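Local structure of acetyl-CoA acetyltransferase (Bacillus anthracis, 3SS6) at residues 241-246 / 321-326; 30-35 / 202-207; 273-278 / 362-367. The protein probably catalyses, as a thiolase, the reversible condensation of two acetyl-CoA molecules to acetoacetyl-CoA with release of coenzyme A. All blocks are in the same frame, centred on the assembly; numbering follows the deposited sequence.

Contact 1: 241-246 / 321-326; sequences GSVTAG and FAAQYL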
ATOM      1  N   GLY A 241     -26.629  -2.792 -22.791  1.00 31.90           N
ATOM      2  CA  GLY A 241     -26.762  -1.358 -22.630  1.00 28.98           C
ATOM      3  C   GLY A 241     -26.371  -0.605 -23.887  1.00 28.10           C
ATOM      4  O   GLY A 241     -26.181  -1.210 -24.951  1.00 30.32           O
ATOM      5  N   SER A 242     -26.256   0.715 -23.761  1.00 24.34           N
ATOM      6  CA  SER A 242     -25.907   1.578 -24.891  1.00 23.93           C
ATOM      7  C   SER A 242     -24.886   2.657 -24.534  1.00 19.96           C
ATOM      8  O   SER A 242     -24.306   3.270 -25.421  1.00 19.90           O
ATOM      9  CB  SER A 242     -27.159   2.213 -25.499  1.00 21.17           C
ATOM     10  OG  SER A 242     -27.896   2.913 -24.509  1.00 24.39           O
ATOM     11  N   VAL A 243     -24.663   2.898 -23.243  1.00 20.53           N
ATOM     12  CA  VAL A 243     -23.594   3.814 -22.843  1.00 19.60           C
ATOM     13  C   VAL A 243     -22.250   3.093 -22.981  1.00 19.05           C
ATOM     14  O   VAL A 243     -22.070   2.004 -22.436  1.00 22.41           O
ATOM     15  CB  VAL A 243     -23.785   4.335 -21.393  1.00 19.08           C
ATOM     16  CG1 VAL A 243     -22.678   5.324 -21.013  1.00 19.35           C
ATOM     17  CG2 VAL A 243     -25.148   4.992 -21.237  1.00 19.53           C
ATOM     18  N   THR A 244     -21.322   3.699 -23.721  1.00 18.53           N
ATOM     19  CA  THR A 244     -20.021   3.094 -23.998  1.00 19.03           C
ATOM     20  C   THR A 244     -18.907   4.070 -23.619  1.00 18.10           C
ATOM     21  O   THR A 244     -19.163   5.215 -23.251  1.00 18.50           O
ATOM     22  CB  THR A 244     -19.845   2.801 -25.493  1.00 19.40           C
ATOM     23  OG1 THR A 244     -19.683   4.042 -26.200  1.00 20.03           O
ATOM     24  CG2 THR A 244     -21.059   2.062 -26.057  1.00 18.79           C
ATOM     25  N   ALA A 245     -17.661   3.630 -23.731  1.00 20.25           N
ATOM     26  CA  ALA A 245     -16.543   4.546 -23.521  1.00 20.03           C
ATOM     27  C   ALA A 245     -16.534   5.644 -24.581  1.00 21.42           C
ATOM     28  O   ALA A 245     -16.060   6.752 -24.331  1.00 21.10           O
ATOM     29  CB  ALA A 245     -15.229   3.793 -23.543  1.00 20.97           C
ATOM     30  N   GLY A 246     -17.054   5.333 -25.764  1.00 18.72           N
ATOM     31  CA  GLY A 246     -17.042   6.279 -26.868  1.00 19.08           C
ATOM     32  C   GLY A 246     -18.086   7.373 -26.759  1.00 18.79           C
ATOM     33  O   GLY A 246     -17.887   8.470 -27.272  1.00 18.05           O
ATOM     34  N   PHE A 321     -22.193  12.310 -20.154  1.00 18.70           N
ATOM     35  CA  PHE A 321     -22.448  11.185 -21.044  1.00 17.11           C
ATOM     36  C   PHE A 321     -23.337  11.754 -22.123  1.00 16.98           C
ATOM     37  O   PHE A 321     -24.118  12.668 -21.861  1.00 18.27           O
ATOM     38  CB  PHE A 321     -23.172  10.053 -20.313  1.00 20.12           C
ATOM     39  CG  PHE A 321     -22.439   9.570 -19.107  1.00 22.19           C
ATOM     40  CD1 PHE A 321     -21.557   8.506 -19.202  1.00 22.50           C
ATOM     41  CD2 PHE A 321     -22.589  10.221 -17.889  1.00 20.96           C
ATOM     42  CE1 PHE A 321     -20.850   8.071 -18.089  1.00 25.97           C
ATOM     43  CE2 PHE A 321     -21.884   9.794 -16.772  1.00 23.49           C
ATOM     44  CZ  PHE A 321     -21.018   8.713 -16.875  1.00 25.15           C
ATOM     45  N   ALA A 322     -23.217  11.246 -23.341  1.00 16.86           N
ATOM     46  CA  ALA A 322     -24.108  11.714 -24.393  1.00 16.65           C
ATOM     47  C   ALA A 322     -25.571  11.498 -23.978  1.00 16.82           C
ATOM     48  O   ALA A 322     -26.432  12.341 -24.240  1.00 18.35           O
ATOM     49  CB  ALA A 322     -23.809  10.993 -25.696  1.00 17.83           C
ATOM     50  N   ALA A 323     -25.838  10.366 -23.331  1.00 17.06           N
ATOM     51  CA  ALA A 323     -27.189  10.013 -22.909  1.00 18.77           C
ATOM     52  C   ALA A 323     -27.716  11.029 -21.909  1.00 18.56           C
ATOM     53  O   ALA A 323     -28.894  11.385 -21.922  1.00 18.49           O
ATOM     54  CB  ALA A 323     -27.203   8.630 -22.284  1.00 21.74           C
ATOM     55  N   GLN A 324     -26.837  11.469 -21.017  1.00 17.59           N
ATOM     56  CA  GLN A 324     -27.229  12.430 -19.999  1.00 19.21           C
ATOM     57  C   GLN A 324     -27.559  13.763 -20.649  1.00 19.35           C
ATOM     58  O   GLN A 324     -28.578  14.393 -20.330  1.00 18.79           O
ATOM     59  CB  GLN A 324     -26.113  12.567 -18.959  1.00 18.31           C
ATOM     60  CG  GLN A 324     -26.215  13.799 -18.096  1.00 21.10           C
ATOM     61  CD  GLN A 324     -25.436  14.983 -18.646  1.00 25.52           C
ATOM     62  OE1 GLN A 324     -24.377  14.825 -19.268  1.00 22.31           O
ATOM     63  NE2 GLN A 324     -25.957  16.182 -18.410  1.00 26.89           N
ATOM     64  N   TYR A 325     -26.711  14.193 -21.580  1.00 18.58           N
ATOM     65  CA  TYR A 325     -26.997  15.408 -22.330  1.00 17.91           C
ATOM     66  C   TYR A 325     -28.350  15.289 -23.054  1.00 19.64           C
ATOM     67  O   TYR A 325     -29.180  16.207 -23.030  1.00 18.05           O
ATOM     68  CB  TYR A 325     -25.892  15.744 -23.350  1.00 18.31           C
ATOM     69  CG  TYR A 325     -26.438  16.779 -24.292  1.00 18.59           C
ATOM     70  CD1 TYR A 325     -26.547  18.100 -23.890  1.00 18.84           C
ATOM     71  CD2 TYR A 325     -26.950  16.421 -25.534  1.00 20.52           C
ATOM     72  CE1 TYR A 325     -27.118  19.052 -24.707  1.00 20.08           C
ATOM     73  CE2 TYR A 325     -27.521  17.376 -26.369  1.00 19.67           C
ATOM     74  CZ  TYR A 325     -27.604  18.686 -25.939  1.00 21.64           C
ATOM     75  OH  TYR A 325     -28.173  19.644 -26.745  1.00 23.22           O
ATOM     76  N   LEU A 326     -28.570  14.154 -23.708  1.00 17.06           N
ATOM     77  CA  LEU A 326     -29.800  13.945 -24.468  1.00 18.18           C
ATOM     78  C   LEU A 326     -31.050  14.038 -23.596  1.00 20.32           C
ATOM     79  O   LEU A 326     -32.074  14.567 -24.033  1.00 20.42           O
ATOM     80  CB  LEU A 326     -29.745  12.616 -25.223  1.00 20.96           C
ATOM     81  CG  LEU A 326     -28.858  12.678 -26.473  1.00 19.74           C
ATOM     82  CD1 LEU A 326     -28.366  11.292 -26.872  1.00 20.74           C
ATOM     83  CD2 LEU A 326     -29.624  13.326 -27.630  1.00 23.54           C
TER

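Contact 2: 30-35 / 202-207; sequences VELAVP and VPITIK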
ATOM      1  N   VAL A  30      -2.120  21.753  -8.054  1.00 11.45           N
ATOM      2  CA  VAL A  30      -1.517  23.071  -7.838  1.00 10.88           C
ATOM      3  C   VAL A  30      -0.642  23.468  -9.023  1.00 12.99           C
ATOM      4  O   VAL A  30      -0.732  24.591  -9.512  1.00 13.16           O
ATOM      5  CB  VAL A  30      -0.719  23.133  -6.515  1.00 12.21           C
ATOM      6  CG1 VAL A  30       0.186  24.378  -6.473  1.00 13.26           C
ATOM      7  CG2 VAL A  30      -1.685  23.123  -5.324  1.00 13.67           C
ATOM      8  N   GLU A  31       0.160  22.531  -9.519  1.00 13.79           N
ATOM      9  CA  GLU A  31       1.038  22.831 -10.650  1.00 12.60           C
ATOM     10  C   GLU A  31       0.253  23.227 -11.890  1.00 14.30           C
ATOM     11  O   GLU A  31       0.689  24.079 -12.668  1.00 14.52           O
ATOM     12  CB  GLU A  31       1.941  21.638 -10.947  1.00 15.88           C
ATOM     13  CG  GLU A  31       2.937  21.391  -9.829  1.00 15.54           C
ATOM     14  CD  GLU A  31       3.707  20.104 -10.002  1.00 21.29           C
ATOM     15  OE1 GLU A  31       3.257  19.234 -10.769  1.00 15.90           O
ATOM     16  OE2 GLU A  31       4.762  19.955  -9.352  1.00 25.22           O
ATOM     17  N   LEU A  32      -0.918  22.621 -12.047  1.00 11.28           N
ATOM     18  CA  LEU A  32      -1.734  22.823 -13.241  1.00 11.81           C
ATOM     19  C   LEU A  32      -2.488  24.149 -13.141  1.00 11.33           C
ATOM     20  O   LEU A  32      -2.745  24.811 -14.142  1.00 12.69           O
ATOM     21  CB  LEU A  32      -2.700  21.646 -13.406  1.00 13.50           C
ATOM     22  CG  LEU A  32      -3.633  21.636 -14.624  1.00 14.01           C
ATOM     23  CD1 LEU A  32      -2.847  21.945 -15.907  1.00 17.08           C
ATOM     24  CD2 LEU A  32      -4.326  20.265 -14.720  1.00 11.43           C
ATOM     25  N   ALA A  33      -2.818  24.544 -11.912  1.00 12.33           N
ATOM     26  CA  ALA A  33      -3.526  25.813 -11.694  1.00 12.43           C
ATOM     27  C   ALA A  33      -2.608  27.010 -11.835  1.00 14.21           C
ATOM     28  O   ALA A  33      -3.015  28.036 -12.369  1.00 12.30           O
ATOM     29  CB  ALA A  33      -4.197  25.834 -10.320  1.00 14.78           C
ATOM     30  N   VAL A  34      -1.373  26.874 -11.361  1.00 14.21           N
ATOM     31  CA  VAL A  34      -0.456  28.016 -11.287  1.00 13.37           C
ATOM     32  C   VAL A  34      -0.327  28.864 -12.568  1.00 14.66           C
ATOM     33  O   VAL A  34      -0.555  30.062 -12.530  1.00 13.06           O
ATOM     34  CB  VAL A  34       0.940  27.594 -10.752  1.00 15.17           C
ATOM     35  CG1 VAL A  34       1.983  28.647 -11.102  1.00 16.76           C
ATOM     36  CG2 VAL A  34       0.879  27.369  -9.226  1.00 13.72           C
ATOM     37  N   PRO A  35       0.035  28.252 -13.709  1.00 15.54           N
ATOM     38  CA  PRO A  35       0.267  29.100 -14.889  1.00 14.70           C
ATOM     39  C   PRO A  35      -1.007  29.764 -15.407  1.00 14.96           C
ATOM     40  O   PRO A  35      -0.938  30.834 -16.030  1.00 14.56           O
ATOM     41  CB  PRO A  35       0.828  28.121 -15.937  1.00 18.18           C
ATOM     42  CG  PRO A  35       0.431  26.757 -15.450  1.00 17.51           C
ATOM     43  CD  PRO A  35       0.362  26.834 -13.949  1.00 15.06           C
ATOM     44  N   VAL A 202      -4.037  28.676 -22.336  1.00 14.53           N
ATOM     45  CA  VAL A 202      -2.734  28.983 -21.757  1.00 14.86           C
ATOM     46  C   VAL A 202      -1.886  27.721 -21.841  1.00 16.02           C
ATOM     47  O   VAL A 202      -2.232  26.705 -21.248  1.00 15.78           O
ATOM     48  CB  VAL A 202      -2.891  29.327 -20.269  1.00 16.48           C
ATOM     49  CG1 VAL A 202      -1.548  29.620 -19.627  1.00 18.11           C
ATOM     50  CG2 VAL A 202      -3.853  30.513 -20.093  1.00 20.60           C
ATOM     51  N   PRO A 203      -0.774  27.772 -22.584  1.00 16.17           N
ATOM     52  CA  PRO A 203       0.050  26.563 -22.692  1.00 17.84           C
ATOM     53  C   PRO A 203       0.694  26.214 -21.359  1.00 21.18           C
ATOM     54  O   PRO A 203       1.058  27.101 -20.582  1.00 23.83           O
ATOM     55  CB  PRO A 203       1.120  26.954 -23.715  1.00 22.35           C
ATOM     56  CG  PRO A 203       1.139  28.445 -23.697  1.00 26.61           C
ATOM     57  CD  PRO A 203      -0.274  28.863 -23.436  1.00 19.70           C
ATOM     58  N   ILE A 204       0.822  24.921 -21.092  1.00 18.04           N
ATOM     59  CA  ILE A 204       1.419  24.465 -19.849  1.00 15.10           C
ATOM     60  C   ILE A 204       2.775  23.870 -20.177  1.00 19.91           C
ATOM     61  O   ILE A 204       2.883  23.063 -21.095  1.00 18.57           O
ATOM     62  CB  ILE A 204       0.569  23.361 -19.204  1.00 16.73           C
ATOM     63  CG1 ILE A 204      -0.892  23.824 -19.035  1.00 17.69           C
ATOM     64  CG2 ILE A 204       1.192  22.893 -17.872  1.00 15.75           C
ATOM     65  CD1 ILE A 204      -1.064  24.992 -18.071  1.00 18.06           C
ATOM     66  N   THR A 205       3.808  24.268 -19.436  1.00 18.70           N
ATOM     67  CA  THR A 205       5.133  23.687 -19.632  1.00 21.81           C
ATOM     68  C   THR A 205       5.340  22.634 -18.563  1.00 21.51           C
ATOM     69  O   THR A 205       5.301  22.938 -17.370  1.00 24.70           O
ATOM     70  CB  THR A 205       6.256  24.748 -19.572  1.00 22.81           C
ATOM     71  OG1 THR A 205       6.100  25.688 -20.645  1.00 25.49           O
ATOM     72  CG2 THR A 205       7.628  24.079 -19.699  1.00 20.95           C
ATOM     73  N   ILE A 206       5.500  21.384 -18.989  1.00 19.45           N
ATOM     74  CA  ILE A 206       5.733  20.290 -18.058  1.00 19.29           C
ATOM     75  C   ILE A 206       7.214  19.984 -18.014  1.00 22.45           C
ATOM     76  O   ILE A 206       7.817  19.657 -19.037  1.00 21.21           O
ATOM     77  CB  ILE A 206       4.975  18.996 -18.447  1.00 18.54           C
ATOM     78  CG1 ILE A 206       3.473  19.258 -18.569  1.00 19.95           C
ATOM     79  CG2 ILE A 206       5.200  17.900 -17.406  1.00 20.83           C
ATOM     80  CD1 ILE A 206       3.002  19.555 -19.970  1.00 20.39           C
ATOM     81  N   LYS A 207       7.801  20.089 -16.828  1.00 22.67           N
ATOM     82  CA  LYS A 207       9.203  19.755 -16.674  1.00 27.93           C
ATOM     83  C   LYS A 207       9.318  18.264 -16.409  1.00 28.51           C
ATOM     84  O   LYS A 207       9.101  17.807 -15.281  1.00 31.14           O
ATOM     85  CB  LYS A 207       9.843  20.565 -15.541  1.00 36.37           C
ATOM     86  CG  LYS A 207       9.814  22.074 -15.768  1.00 46.38           C
ATOM     87  CD  LYS A 207      10.915  22.780 -14.988  1.00 53.92           C
ATOM     88  CE  LYS A 207      10.770  24.293 -15.074  1.00 57.90           C
ATOM     89  NZ  LYS A 207      10.765  24.780 -16.484  1.00 59.88           N
TER

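Contact 3: 273-278 / 362-367; sequences PLARIV and SLIHEL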
ATOM      1  N   PRO A 273     -14.889  44.893 -19.609  1.00 18.04           N
ATOM      2  CA  PRO A 273     -15.035  43.476 -19.266  1.00 15.85           C
ATOM      3  C   PRO A 273     -15.494  42.657 -20.460  1.00 16.75           C
ATOM      4  O   PRO A 273     -16.025  43.210 -21.424  1.00 17.27           O
ATOM      5  CB  PRO A 273     -16.118  43.483 -18.177  1.00 16.09           C
ATOM      6  CG  PRO A 273     -16.133  44.916 -17.648  1.00 16.13           C
ATOM      7  CD  PRO A 273     -15.854  45.738 -18.886  1.00 17.19           C
ATOM      8  N   LEU A 274     -15.268  41.348 -20.381  1.00 14.67           N
ATOM      9  CA  LEU A 274     -15.717  40.405 -21.396  1.00 16.59           C
ATOM     10  C   LEU A 274     -17.206  40.141 -21.259  1.00 18.77           C
ATOM     11  O   LEU A 274     -17.899  39.925 -22.258  1.00 17.96           O
ATOM     12  CB  LEU A 274     -14.982  39.065 -21.237  1.00 14.20           C
ATOM     13  CG  LEU A 274     -13.461  39.074 -21.346  1.00 16.04           C
ATOM     14  CD1 LEU A 274     -12.911  37.700 -20.973  1.00 15.82           C
ATOM     15  CD2 LEU A 274     -13.027  39.461 -22.754  1.00 22.25           C
ATOM     16  N   ALA A 275     -17.687  40.138 -20.017  1.00 16.60           N
ATOM     17  CA  ALA A 275     -19.035  39.669 -19.727  1.00 13.48           C
ATOM     18  C   ALA A 275     -19.477  40.073 -18.328  1.00 15.87           C
ATOM     19  O   ALA A 275     -18.652  40.434 -17.492  1.00 16.13           O
ATOM     20  CB  ALA A 275     -19.085  38.139 -19.857  1.00 14.89           C
ATOM     21  N   ARG A 276     -20.785  40.000 -18.084  1.00 15.04           N
ATOM     22  CA  ARG A 276     -21.330  40.173 -16.743  1.00 16.18           C
ATOM     23  C   ARG A 276     -22.076  38.916 -16.322  1.00 17.58           C
ATOM     24  O   ARG A 276     -22.574  38.154 -17.160  1.00 17.78           O
ATOM     25  CB  ARG A 276     -22.269  41.384 -16.676  1.00 17.99           C
ATOM     26  CG  ARG A 276     -23.591  41.192 -17.431  1.00 17.01           C
ATOM     27  CD  ARG A 276     -24.587  42.341 -17.165  1.00 20.05           C
ATOM     28  NE  ARG A 276     -24.108  43.616 -17.699  1.00 21.38           N
ATOM     29  CZ  ARG A 276     -23.505  44.555 -16.976  1.00 23.37           C
ATOM     30  NH1 ARG A 276     -23.305  44.381 -15.672  1.00 23.61           N
ATOM     31  NH2 ARG A 276     -23.105  45.678 -17.557  1.00 23.91           N
ATOM     32  N   ILE A 277     -22.139  38.685 -15.019  1.00 14.96           N
ATOM     33  CA  ILE A 277     -22.973  37.609 -14.504  1.00 15.43           C
ATOM     34  C   ILE A 277     -24.345  38.186 -14.171  1.00 18.17           C
ATOM     35  O   ILE A 277     -24.450  39.171 -13.431  1.00 19.25           O
ATOM     36  CB  ILE A 277     -22.337  36.951 -13.266  1.00 14.31           C
ATOM     37  CG1 ILE A 277     -21.074  36.190 -13.677  1.00 15.96           C
ATOM     38  CG2 ILE A 277     -23.328  35.978 -12.622  1.00 15.45           C
ATOM     39  CD1 ILE A 277     -20.206  35.698 -12.514  1.00 17.35           C
ATOM     40  N   VAL A 278     -25.404  37.608 -14.734  1.00 16.85           N
ATOM     41  CA  VAL A 278     -26.743  38.096 -14.399  1.00 16.70           C
ATOM     42  C   VAL A 278     -27.525  37.211 -13.427  1.00 17.49           C
ATOM     43  O   VAL A 278     -28.521  37.658 -12.866  1.00 20.52           O
ATOM     44  CB  VAL A 278     -27.603  38.399 -15.647  1.00 23.80           C
ATOM     45  CG1 VAL A 278     -26.965  39.523 -16.473  1.00 26.94           C
ATOM     46  CG2 VAL A 278     -27.799  37.163 -16.479  1.00 23.99           C
ATOM     47  N   SER A 362     -15.250  28.867 -22.179  1.00 12.68           N
ATOM     48  CA  SER A 362     -15.552  28.619 -23.587  1.00 13.11           C
ATOM     49  C   SER A 362     -16.780  29.388 -24.083  1.00 14.12           C
ATOM     50  O   SER A 362     -16.785  29.956 -25.191  1.00 15.33           O
ATOM     51  CB  SER A 362     -15.714  27.119 -23.816  1.00 17.30           C
ATOM     52  OG  SER A 362     -14.501  26.450 -23.470  1.00 17.80           O
ATOM     53  N   LEU A 363     -17.821  29.409 -23.262  1.00 12.58           N
ATOM     54  CA  LEU A 363     -19.027  30.149 -23.595  1.00 12.87           C
ATOM     55  C   LEU A 363     -18.741  31.629 -23.805  1.00 15.52           C
ATOM     56  O   LEU A 363     -19.201  32.230 -24.774  1.00 15.06           O
ATOM     57  CB  LEU A 363     -20.066  29.978 -22.488  1.00 12.44           C
ATOM     58  CG  LEU A 363     -21.401  30.696 -22.670  1.00 14.06           C
ATOM     59  CD1 LEU A 363     -22.129  30.237 -23.933  1.00 16.64           C
ATOM     60  CD2 LEU A 363     -22.247  30.403 -21.425  1.00 14.08           C
ATOM     61  N   ILE A 364     -17.987  32.224 -22.886  1.00 14.10           N
ATOM     62  CA  ILE A 364     -17.702  33.653 -22.975  1.00 14.66           C
ATOM     63  C   ILE A 364     -17.027  34.002 -24.292  1.00 16.83           C
ATOM     64  O   ILE A 364     -17.425  34.944 -24.982  1.00 15.13           O
ATOM     65  CB  ILE A 364     -16.822  34.119 -21.808  1.00 13.34           C
ATOM     66  CG1 ILE A 364     -17.625  34.106 -20.506  1.00 14.15           C
ATOM     67  CG2 ILE A 364     -16.279  35.513 -22.085  1.00 16.66           C
ATOM     68  CD1 ILE A 364     -16.768  34.172 -19.248  1.00 17.12           C
ATOM     69  N   HIS A 365     -16.024  33.214 -24.661  1.00 16.87           N
ATOM     70  CA  HIS A 365     -15.276  33.486 -25.874  1.00 14.09           C
ATOM     71  C   HIS A 365     -16.084  33.238 -27.138  1.00 15.14           C
ATOM     72  O   HIS A 365     -15.923  33.966 -28.118  1.00 16.31           O
ATOM     73  CB  HIS A 365     -13.964  32.694 -25.878  1.00 16.25           C
ATOM     74  CG  HIS A 365     -12.953  33.238 -24.918  1.00 18.20           C
ATOM     75  ND1 HIS A 365     -12.143  34.309 -25.225  1.00 26.48           N
ATOM     76  CD2 HIS A 365     -12.648  32.887 -23.647  1.00 15.28           C
ATOM     77  CE1 HIS A 365     -11.369  34.584 -24.188  1.00 25.66           C
ATOM     78  NE2 HIS A 365     -11.659  33.737 -23.216  1.00 16.94           N
ATOM     79  N   GLU A 366     -16.950  32.225 -27.119  1.00 14.73           N
ATOM     80  CA  GLU A 366     -17.747  31.925 -28.312  1.00 15.07           C
ATOM     81  C   GLU A 366     -18.873  32.944 -28.508  1.00 17.66           C
ATOM     82  O   GLU A 366     -19.167  33.331 -29.634  1.00 17.67           O
ATOM     83  CB  GLU A 366     -18.271  30.475 -28.279  1.00 15.89           C
ATOM     84  CG  GLU A 366     -19.079  30.027 -29.524  1.00 16.61           C
ATOM     85  CD  GLU A 366     -18.267  29.973 -30.829  1.00 19.56           C
ATOM     86  OE1 GLU A 366     -17.030  30.126 -30.802  1.00 18.33           O
ATOM     87  OE2 GLU A 366     -18.885  29.767 -31.894  1.00 19.55           O
ATOM     88  N   LEU A 367     -19.506  33.383 -27.424  1.00 16.55           N
ATOM     89  CA  LEU A 367     -20.465  34.483 -27.532  1.00 18.21           C
ATOM     90  C   LEU A 367     -19.791  35.677 -28.204  1.00 19.79           C
ATOM     91  O   LEU A 367     -20.330  36.266 -29.144  1.00 19.72           O
ATOM     92  CB  LEU A 367     -20.991  34.893 -26.155  1.00 16.26           C
ATOM     93  CG  LEU A 367     -22.023  33.982 -25.479  1.00 16.17           C
ATOM     94  CD1 LEU A 367     -22.190  34.391 -24.025  1.00 17.67           C
ATOM     95  CD2 LEU A 367     -23.372  34.036 -26.217  1.00 17.58           C
TER

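Contact 1: 241-246 / 321-326
Val243 and Phe321 are brought together by their first torsions. In Val243 the chi1 of -178° places CG1 anti to the backbone N and carries it toward the start of helix 322-332, while CG2 stands beside that N. Phe321, at the N-cap position of the helix, holds its CG anti to the carbonyl carbon (chi1 -57°), which puts CD1 within reach of the valine methyl. The two side chains cross at about a right angle, and Val243 CG1 reaches Phe321 CD1 at 3.8 Å. The second methyl works on the helix itself: Val243 CG2 lies 4.3 Å from Ala323 CB. One branched residue, in the loop between helix 227-231 and strand 252-262, therefore spans the cap residue and first turn of helix 322-332, and the N- and C-terminal thiolase domains pack together here. Helices 159-170 and 174-194 also border this site, with Met159 and Ala163 against Phe321 and Gln177 against Val243. Neighbouring polar groups are served separately, Glu164 OE2 accepting from the backbone N of both Ser242 and Val243. What remains between the segments is apolar and buried, so the contact rests on shape and exclusion of water, with no directional bond to fix its geometry.

Contact 2: 30-35 / 202-207
The puckered pyrrolidine ring of Pro35 is the one side-chain ring at this contact, and Ile204 meets it at CG. There Ile204 CD1 comes to 3.5 Å from Pro35 CG, tighter than usual van der Waals contact, the isoleucine arm running athwart the ring. Farther along the same residue, the carbonyl Pro35 O has Val202 CG1 beside it at 3.8 Å, a plain van der Waals touch. Leu32, one helical turn earlier, completes the grip on the isoleucine: its CD1 lies 4.1 Å from Ile204 CG1 and equally far from Ile204 CD1. The isoleucine arm can serve both partners because it is bent, chi1 at -54° turning CG1 to the backbone N side and chi2 at -65° folding CD1 round to the proline. Its tip sits in the angle between the leucine methyl and the proline ring. Proline has no N-H to give to the preceding turn, and helix 29-43 is kinked where that bond is missing.

In the thiolase N-terminal domain this packing sets helix 29-43 against the short hairpin of strands 204-207 and 212-215. Strand 7-19 of the large mixed sheet also borders the site, with Ser15 touching both Leu32 and Ile204 and Val13 touching Val202. On a different side of the helix, Val30 and Val34 pack on helix 68-75.

Contact 3: 273-278 / 362-367
On the helix whose Ile364 packs against Leu274 and Ala275, Glu366 OE2 is gripped twice, by salt bridges to Arg369 NH2 and Arg370 NE. This carboxylate lies on another side of helix 352-370, so its charge probably stays apart from the oily face that meets the strand. The turn behind that face is tied by backbone bonds, Glu366 N to Ser362 O at 3.0 Å and Leu367 N to Leu363 O at 2.9 Å.

Ile364 makes both close contacts from the helix, and its two branches divide the work. CG2, trans to the backbone N, lies 3.9 Å from Leu274 CB and 4.2 Å from Leu274 CD1. The other branch leaves on the backbone N side (chi1 -71°) and brings CG1 to 4.3 Å from Ala275 CB. Two consecutive residues at the start of the strand region, Leu274 just before it and Ala275 its first member, can both turn toward the helix because together they face Ile9 in a classic beta bulge, which breaks the usual alternation of side chains.

Beside the apolar patch, His365 NE2 hydrogen-bonds to Ala12 O of strand 7-19, while Ile9 and Ile391 add further cover to Ile364. The side chain of Leu274 is also about 4 Å from a bound potassium ion. The close contacts between the segments are all between aliphatic carbons: dispersion and burial join this helix layer to the central sheet, while the polar bonds run within the helix or to other parts of the fold.

Followed from the N terminus, the chain first closes a loop at contact 2, where 166 residues separate 30-35, on helix 29-43, from 202-207, which enters strand 204-207, all within the thiolase N-terminal domain. Only afterwards does contact 1 open, in the loop at 241-246. Contact 3 opens next, at 273-278, before 321-326 returns to close contact 1, and 362-367 then closes contact 3; these two loops cross rather than nest. Contact 1 thereby joins the N- and C-terminal domains, whereas contact 3 ties sheet to helix within the C-terminal one. None touches another: the centres of contacts 2 and 3, the nearest pair, are 24 Å apart.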